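PDB 7M13: GDP-L-fucose synthase from Campylobacter jejuni subsp. jejuni serotype O:2, which acts as an NADPH-dependent GDP-D-glycero-L-gluco-heptose synthase, supplying an activated heptose for the capsular polysaccharide. Local coordinates for residues N87-I90 / Q91-I95; W329-K332 / I333-K336; D132-Y135 / G136-S139. One frame throughout, in Å; residues are numbered along the deposited sequence. Where two conformers were deposited one is given.

Contact 1: N87-I90 / Q91-I95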
loop_
_atom_site.group_PDB
_atom_site.type_symbol
_atom_site.label_atom_id
_atom_site.label_comp_id
_atom_site.label_asym_id
_atom_site.label_seq_id
_atom_site.Cartn_x
_atom_site.Cartn_y
_atom_site.Cartn_z
ATOM N N ASN B 87 9.236 -1.021 -5.806
ATOM C CA ASN B 87 8.111 -0.524 -6.627
ATOM C C ASN B 87 7.401 0.606 -5.890
ATOM O O ASN B 87 7.028 1.577 -6.524
ATOM C CB ASN B 87 7.194 -1.665 -7.068
ATOM C CG ASN B 87 7.915 -2.538 -8.086
ATOM O OD1 ASN B 87 8.433 -2.024 -9.100
ATOM N ND2 ASN B 87 7.935 -3.834 -7.861
ATOM N N LEU B 88 7.222 0.496 -4.572
ATOM C CA LEU B 88 6.656 1.670 -3.848
ATOM C C LEU B 88 7.560 2.886 -4.032
ATOM O O LEU B 88 7.048 3.988 -4.192
ATOM C CB LEU B 88 6.451 1.364 -2.356
ATOM C CG LEU B 88 5.334 0.404 -1.997
ATOM C CD1 LEU B 88 5.312 0.182 -0.498
ATOM C CD2 LEU B 88 3.980 0.891 -2.484
ATOM N N MET B 89 8.885 2.743 -3.936
ATOM C CA MET B 89 9.773 3.909 -4.064
ATOM C C MET B 89 9.671 4.504 -5.485
ATOM O O MET B 89 9.554 5.735 -5.596
ATOM C CB MET B 89 11.226 3.606 -3.724
ATOM C CG MET B 89 11.463 3.251 -2.226
ATOM S SD MET B 89 10.987 4.571 -1.098
ATOM C CE MET B 89 11.987 5.893 -1.754
ATOM N N ILE B 90 9.701 3.678 -6.509
ATOM C CA ILE B 90 9.590 4.166 -7.902
ATOM C C ILE B 90 8.282 4.951 -8.035
ATOM O O ILE B 90 8.252 6.076 -8.537
ATOM C CB ILE B 90 9.707 3.008 -8.892
ATOM C CG1 ILE B 90 11.124 2.432 -8.877
ATOM C CG2 ILE B 90 9.313 3.513 -10.274
ATOM C CD1 ILE B 90 11.243 1.131 -9.615
ATOM N N GLN B 91 7.194 4.306 -7.660
ATOM C CA GLN B 91 5.839 4.883 -7.763
ATOM C C GLN B 91 5.799 6.204 -7.000
ATOM O O GLN B 91 5.342 7.257 -7.554
ATOM C CB GLN B 91 4.780 3.920 -7.223
ATOM C CG GLN B 91 4.606 2.656 -8.062
ATOM C CD GLN B 91 3.909 1.511 -7.374
ATOM O OE1 GLN B 91 3.958 0.386 -7.897
ATOM N NE2 GLN B 91 3.350 1.736 -6.200
ATOM N N ASN B 92 6.222 6.196 -5.744
ATOM C CA ASN B 92 6.058 7.374 -4.872
ATOM C C ASN B 92 6.949 8.500 -5.408
ATOM O O ASN B 92 6.516 9.663 -5.485
ATOM C CB ASN B 92 6.428 7.041 -3.433
ATOM C CG ASN B 92 5.434 6.130 -2.749
ATOM O OD1 ASN B 92 4.377 5.849 -3.284
ATOM N ND2 ASN B 92 5.834 5.679 -1.576
ATOM N N ASN B 93 8.180 8.170 -5.761
ATOM C CA ASN B 93 9.117 9.220 -6.224
ATOM C C ASN B 93 8.597 9.858 -7.517
ATOM O O ASN B 93 8.591 11.095 -7.621
ATOM C CB ASN B 93 10.503 8.635 -6.431
ATOM C CG ASN B 93 11.232 8.266 -5.148
ATOM O OD1 ASN B 93 10.895 8.762 -4.080
ATOM N ND2 ASN B 93 12.222 7.400 -5.297
ATOM N N VAL B 94 8.130 9.063 -8.475
ATOM C CA VAL B 94 7.723 9.648 -9.780
ATOM C C VAL B 94 6.379 10.358 -9.618
ATOM O O VAL B 94 6.224 11.480 -10.092
ATOM C CB VAL B 94 7.693 8.555 -10.857
ATOM C CG1 VAL B 94 7.054 9.036 -12.139
ATOM C CG2 VAL B 94 9.104 8.036 -11.088
ATOM N N ILE B 95 5.429 9.773 -8.895
ATOM C CA ILE B 95 4.086 10.378 -8.799
ATOM C C ILE B 95 4.189 11.685 -7.995
ATOM O O ILE B 95 3.668 12.726 -8.418
ATOM C CB ILE B 95 3.063 9.403 -8.212
ATOM C CG1 ILE B 95 2.818 8.244 -9.170
ATOM C CG2 ILE B 95 1.780 10.148 -7.891
ATOM C CD1 ILE B 95 2.100 7.072 -8.534
#

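Contact 2: W329-K332 / I333-K336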
loop_
_atom_site.group_PDB
_atom_site.type_symbol
_atom_site.label_atom_id
_atom_site.label_comp_id
_atom_site.label_asym_id
_atom_site.label_seq_id
_atom_site.Cartn_x
_atom_site.Cartn_y
_atom_site.Cartn_z
ATOM N N TRP B 329 -11.865 3.275 -26.481
ATOM C CA TRP B 329 -10.720 2.514 -27.015
ATOM C C TRP B 329 -11.019 1.016 -27.003
ATOM O O TRP B 329 -11.529 0.496 -25.991
ATOM C CB TRP B 329 -9.418 2.801 -26.238
ATOM C CG TRP B 329 -8.266 1.992 -26.758
ATOM C CD1 TRP B 329 -7.390 2.381 -27.734
ATOM C CD2 TRP B 329 -7.884 0.649 -26.413
ATOM N NE1 TRP B 329 -6.494 1.380 -27.983
ATOM C CE2 TRP B 329 -6.743 0.321 -27.173
ATOM C CE3 TRP B 329 -8.329 -0.274 -25.456
ATOM C CZ2 TRP B 329 -6.098 -0.912 -27.067
ATOM C CZ3 TRP B 329 -7.693 -1.490 -25.353
ATOM C CH2 TRP B 329 -6.567 -1.787 -26.116
ATOM N N LYS B 330 -10.652 0.337 -28.072
ATOM C CA LYS B 330 -10.576 -1.136 -28.087
ATOM C C LYS B 330 -9.361 -1.540 -28.887
ATOM O O LYS B 330 -8.827 -0.746 -29.694
ATOM C CB LYS B 330 -11.869 -1.776 -28.612
ATOM C CG LYS B 330 -12.252 -1.332 -30.008
ATOM C CD LYS B 330 -13.651 -1.735 -30.400
ATOM C CE LYS B 330 -13.850 -1.630 -31.895
ATOM N NZ LYS B 330 -13.416 -2.876 -32.563
ATOM N N HIS B 331 -8.929 -2.756 -28.643
ATOM C CA HIS B 331 -7.680 -3.288 -29.200
ATOM C C HIS B 331 -7.820 -3.466 -30.718
ATOM O O HIS B 331 -8.934 -3.692 -31.194
ATOM C CB HIS B 331 -7.345 -4.594 -28.511
ATOM C CG HIS B 331 -8.184 -5.726 -28.960
ATOM N ND1 HIS B 331 -9.453 -5.938 -28.488
ATOM C CD2 HIS B 331 -7.895 -6.745 -29.800
ATOM C CE1 HIS B 331 -9.945 -7.025 -29.068
ATOM N NE2 HIS B 331 -9.010 -7.527 -29.882
ATOM N N LYS B 332 -6.693 -3.435 -31.389
ATOM C CA LYS B 332 -6.598 -3.672 -32.851
ATOM C C LYS B 332 -5.847 -4.963 -33.193
ATOM O O LYS B 332 -6.012 -5.409 -34.344
ATOM C CB LYS B 332 -5.842 -2.523 -33.506
ATOM C CG LYS B 332 -6.475 -1.154 -33.345
ATOM C CD LYS B 332 -5.580 -0.047 -33.879
ATOM C CE LYS B 332 -6.151 1.339 -33.657
ATOM N NZ LYS B 332 -5.832 2.263 -34.773
ATOM N N ILE B 333 -4.965 -5.472 -32.331
ATOM C CA ILE B 333 -4.032 -6.574 -32.689
ATOM C C ILE B 333 -4.602 -7.865 -32.119
ATOM O O ILE B 333 -4.572 -8.064 -30.902
ATOM C CB ILE B 333 -2.594 -6.296 -32.213
ATOM C CG1 ILE B 333 -2.044 -5.009 -32.820
ATOM C CG2 ILE B 333 -1.700 -7.477 -32.526
ATOM C CD1 ILE B 333 -0.695 -4.628 -32.297
ATOM N N GLU B 334 -5.090 -8.748 -32.996
ATOM C CA GLU B 334 -5.479 -10.115 -32.594
ATOM C C GLU B 334 -4.210 -10.926 -32.348
ATOM O O GLU B 334 -3.165 -10.617 -32.922
ATOM C CB GLU B 334 -6.375 -10.758 -33.655
ATOM C CG GLU B 334 -7.697 -10.029 -33.889
ATOM C CD GLU B 334 -8.504 -9.607 -32.661
ATOM O OE1 GLU B 334 -8.562 -10.364 -31.665
ATOM O OE2 GLU B 334 -9.113 -8.523 -32.724
ATOM N N LEU B 335 -4.298 -11.889 -31.457
ATOM C CA LEU B 335 -3.134 -12.618 -30.915
ATOM C C LEU B 335 -2.283 -13.238 -32.042
ATOM O O LEU B 335 -1.049 -13.051 -32.022
ATOM C CB LEU B 335 -3.609 -13.637 -29.894
ATOM C CG LEU B 335 -2.493 -14.367 -29.147
ATOM C CD1 LEU B 335 -1.563 -13.397 -28.430
ATOM C CD2 LEU B 335 -3.074 -15.348 -28.156
ATOM N N LYS B 336 -2.887 -13.954 -32.993
ATOM C CA LYS B 336 -2.107 -14.615 -34.081
ATOM C C LYS B 336 -1.278 -13.564 -34.835
ATOM O O LYS B 336 -0.068 -13.809 -35.079
ATOM C CB LYS B 336 -3.050 -15.370 -35.024
ATOM C CG LYS B 336 -3.546 -16.698 -34.476
ATOM C CD LYS B 336 -4.543 -17.428 -35.378
ATOM C CE LYS B 336 -5.956 -17.438 -34.826
ATOM N NZ LYS B 336 -6.618 -16.123 -34.998
HETATM O O HOH W 1 -4.881 -8.110 -35.921
#

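Contact 3: D132-Y135 / G136-S139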
loop_
_atom_site.group_PDB
_atom_site.type_symbol
_atom_site.label_atom_id
_atom_site.label_comp_id
_atom_site.label_asym_id
_atom_site.label_seq_id
_atom_site.Cartn_x
_atom_site.Cartn_y
_atom_site.Cartn_z
ATOM N N ASP B 132 -8.210 -12.112 -0.719
ATOM C CA ASP B 132 -6.727 -12.044 -0.646
ATOM C C ASP B 132 -6.097 -12.285 -2.029
ATOM O O ASP B 132 -6.670 -12.780 -2.975
ATOM C CB ASP B 132 -6.063 -12.812 0.504
ATOM C CG ASP B 132 -4.869 -12.075 1.142
ATOM O OD1 ASP B 132 -4.686 -12.244 2.291
ATOM O OD2 ASP B 132 -4.182 -11.309 0.455
ATOM N N LEU B 133 -4.892 -11.767 -2.092
ATOM C CA LEU B 133 -4.062 -11.808 -3.291
ATOM C C LEU B 133 -3.387 -13.184 -3.359
ATOM O O LEU B 133 -3.273 -13.839 -2.304
ATOM C CB LEU B 133 -3.016 -10.694 -3.189
ATOM C CG LEU B 133 -3.521 -9.258 -3.023
ATOM C CD1 LEU B 133 -2.314 -8.339 -2.947
ATOM C CD2 LEU B 133 -4.439 -8.849 -4.168
ATOM N N GLU B 134 -2.938 -13.544 -4.542
ATOM C CA GLU B 134 -2.108 -14.759 -4.801
ATOM C C GLU B 134 -0.827 -14.649 -3.974
ATOM O O GLU B 134 -0.210 -13.565 -3.924
ATOM C CB GLU B 134 -1.776 -14.880 -6.286
ATOM C CG GLU B 134 -1.170 -16.230 -6.640
ATOM C CD GLU B 134 0.350 -16.246 -6.581
ATOM O OE1 GLU B 134 0.918 -17.288 -6.139
ATOM O OE2 GLU B 134 0.975 -15.210 -6.978
ATOM N N TYR B 135 -0.422 -15.731 -3.330
ATOM C CA TYR B 135 0.675 -15.706 -2.346
ATOM C C TYR B 135 2.003 -15.238 -2.965
ATOM O O TYR B 135 2.709 -14.369 -2.393
ATOM C CB TYR B 135 0.842 -17.086 -1.725
ATOM C CG TYR B 135 1.844 -17.022 -0.625
ATOM C CD1 TYR B 135 1.443 -16.605 0.625
ATOM C CD2 TYR B 135 3.186 -17.257 -0.854
ATOM C CE1 TYR B 135 2.347 -16.450 1.652
ATOM C CE2 TYR B 135 4.118 -17.112 0.170
ATOM C CZ TYR B 135 3.675 -16.720 1.424
ATOM O OH TYR B 135 4.498 -16.573 2.492
ATOM N N GLY B 136 2.414 -15.799 -4.097
ATOM C CA GLY B 136 3.721 -15.469 -4.671
ATOM C C GLY B 136 3.828 -13.995 -5.026
ATOM O O GLY B 136 4.918 -13.382 -4.836
ATOM N N ALA B 137 2.742 -13.402 -5.486
ATOM C CA ALA B 137 2.752 -12.006 -5.974
ATOM C C ALA B 137 2.126 -11.090 -4.923
ATOM O O ALA B 137 1.752 -9.960 -5.243
ATOM C CB ALA B 137 2.051 -11.919 -7.304
ATOM N N TYR B 138 2.037 -11.540 -3.681
ATOM C CA TYR B 138 1.301 -10.786 -2.631
ATOM C C TYR B 138 1.901 -9.394 -2.444
ATOM O O TYR B 138 1.182 -8.370 -2.382
ATOM C CB TYR B 138 1.387 -11.605 -1.345
ATOM C CG TYR B 138 0.752 -11.043 -0.096
ATOM C CD1 TYR B 138 -0.626 -11.045 0.112
ATOM C CD2 TYR B 138 1.551 -10.524 0.913
ATOM C CE1 TYR B 138 -1.183 -10.578 1.297
ATOM C CE2 TYR B 138 1.008 -10.079 2.109
ATOM C CZ TYR B 138 -0.357 -10.094 2.294
ATOM O OH TYR B 138 -0.871 -9.648 3.484
ATOM N N SER B 139 3.203 -9.322 -2.257
ATOM C CA SER B 139 3.874 -8.038 -1.983
ATOM C C SER B 139 3.923 -7.159 -3.228
ATOM O O SER B 139 3.743 -5.929 -3.116
ATOM C CB SER B 139 5.193 -8.253 -1.344
ATOM O OG SER B 139 6.129 -8.813 -2.240
HETATM O O HOH W 2 -3.218 -10.736 4.050
#

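Contact 1: N87-I90 / Q91-I95
Gln-91 folds its side chain over the carbonyl of Asn-87, one helical turn back. Its backbone N donates to Asn-87 O at 3.0 Å, nearly straight at 167°. Its CG lies 3.1 Å from Asn-87 O as well. This comes from chi1 of -67°, which sets CG beside the backbone N; the chain then runs extended to the amide. The amide lies beside Leu-88, with Gln-91 NE2 3.9 Å from Leu-88 CD2. NE2 is hydrogen-bonded to Ala-143 O of helix 138-158, which ties helix 80-100 to that helix.

Ile-90 is tied to Val-94 in the same way. Val-94 N donates to Ile-90 O at 3.0 Å, and Val-94 CG2 packs 3.3 Å from Ile-90 O. The Ile-90 side chain itself points off the turn, against Leu-46 and Leu-66, and touches the bound NADP.

Met-89 bends at chi2 and chi3. This brings CE to the outer end of the Asn-93 amide, 3.9 Å from Asn-93 OD1 and equally far from Asn-93 ND2. The two side chains meet at a slant. Asn-93 ND2 is held by Leu-46 O. Leu-88 and Asn-92 also pack on Asn-92 and Leu-88 of the second subunit.

The pattern is the i to i+4 bonding of a buried alpha helix, here helix 80-100 in a beta-alpha-beta unit of the Rossmann fold, the helix that connects strand 63-66 to strand 105-111.

Contact 2: W329-K332 / I333-K336
This is a local side-chain contact at the surface, in the loop that leads from helix 322-326 into helix 335-347. Its centre is the pair His-331 and Glu-334, three residues apart. His-331 NE2 faces both carboxylate oxygens of Glu-334, and both hydrogen bonds are weak. The one to Glu-334 OE2 is shorter, 3.0 Å from His-331 NE2, but bent to 129°. The one to Glu-334 OE1 is straighter but stretches to 3.4 Å from His-331 NE2. OE1 sits at the ring edge in the ring plane, while OE2 approaches obliquely. Ring and carboxylate planes are 72° apart, so the two groups meet almost crosswise.

Two torsions make the meeting possible. His-331 has chi1 of 75°, which places CG between the backbone N and the carbonyl carbon. Glu-334 bends at chi2 and folds back along the loop. A protonated ring would probably strengthen the pair.

The backbone has its own anchors. Lys-332 N and Ile-333 N are both bonded to the carboxylate of Asp-249 on helix 247-260. A water accepts from Glu-334 N at 3.0 Å and gives a weak bond to Lys-332 O. The Ile-333 side chain packs on His-246 and Asp-248. Further back, His-331 N lies 3.5 Å above the Trp-329 ring, near its rim.

This is a loop-to-helix junction: Glu-334 is the N-cap residue of helix 335-347, its carboxylate turned back to His-331, and Asp-249 anchors the loop just before it.

Contact 3: D132-Y135 / G136-S139
Tyr-138 reaches back from the first turn of its helix to Tyr-135, Leu-133 and Asp-132. Its CB lies 3.2 Å from Tyr-135 O. CG is anti to the backbone N, with chi1 of 178°, and this sends the ring back along the loop. CD1 then meets Leu-133 CB at 4.1 Å, an apolar touch. CE1 comes next, with Asp-132 OD2 3.2 Å away at the ring edge and in its plane. A water 2.6 Å from Tyr-138 OH also bonds to Asp-132 OD1, which makes a salt bridge with Lys-273 of the second subunit. Asp-132 is deposited in two conformers, so its part in these contacts is less certain.

The backbone behind the ring is a type I beta turn from Tyr-135 to Tyr-138. Tyr-138 N donates to Tyr-135 O at 3.2 Å, from well above the carbonyl plane. The Glu-134 carboxylate binds two N-H groups of the same turn. Its OE1 takes Gly-136 N at 2.9 Å and its OE2 takes Ala-137 N at 2.9 Å. Both donors lie above the carboxylate plane. This holds the carboxylate across the turn at the N-cap, Ala-137.

Arg-80 bonds to Tyr-135 O and makes a cation-pi contact with Tyr-135. Tyr-135 OH bonds to Ser-272 O of the second subunit. The turn thus joins the loop after strand 105-111 to helix 138-158, with the start of helix 80-100 packed alongside.

Overall arrangement
Contacts 1 and 3 are neighbours in the Rossmann part of the chain. Their centres are about 20 Å apart and their nearest atoms about 7 Å. Helix 138-158 links them: it begins in contact 3, and its Phe-140, at the predicted proton donor/acceptor position, touches Asn-87 of contact 1. Both contacts also reach the second subunit. Contact 1 is closer to the cofactor: the Ile-90 side chain is about 4 Å from the bound NADP. The Ala-137 side chain is about 10 Å from the bound NADP. Contact 2 stands apart, its centre about 30 Å from that of contact 1 and about 29 Å from that of contact 3. The Ile-333 side chain is about 10 Å from that of Leu-170, which binds NADP.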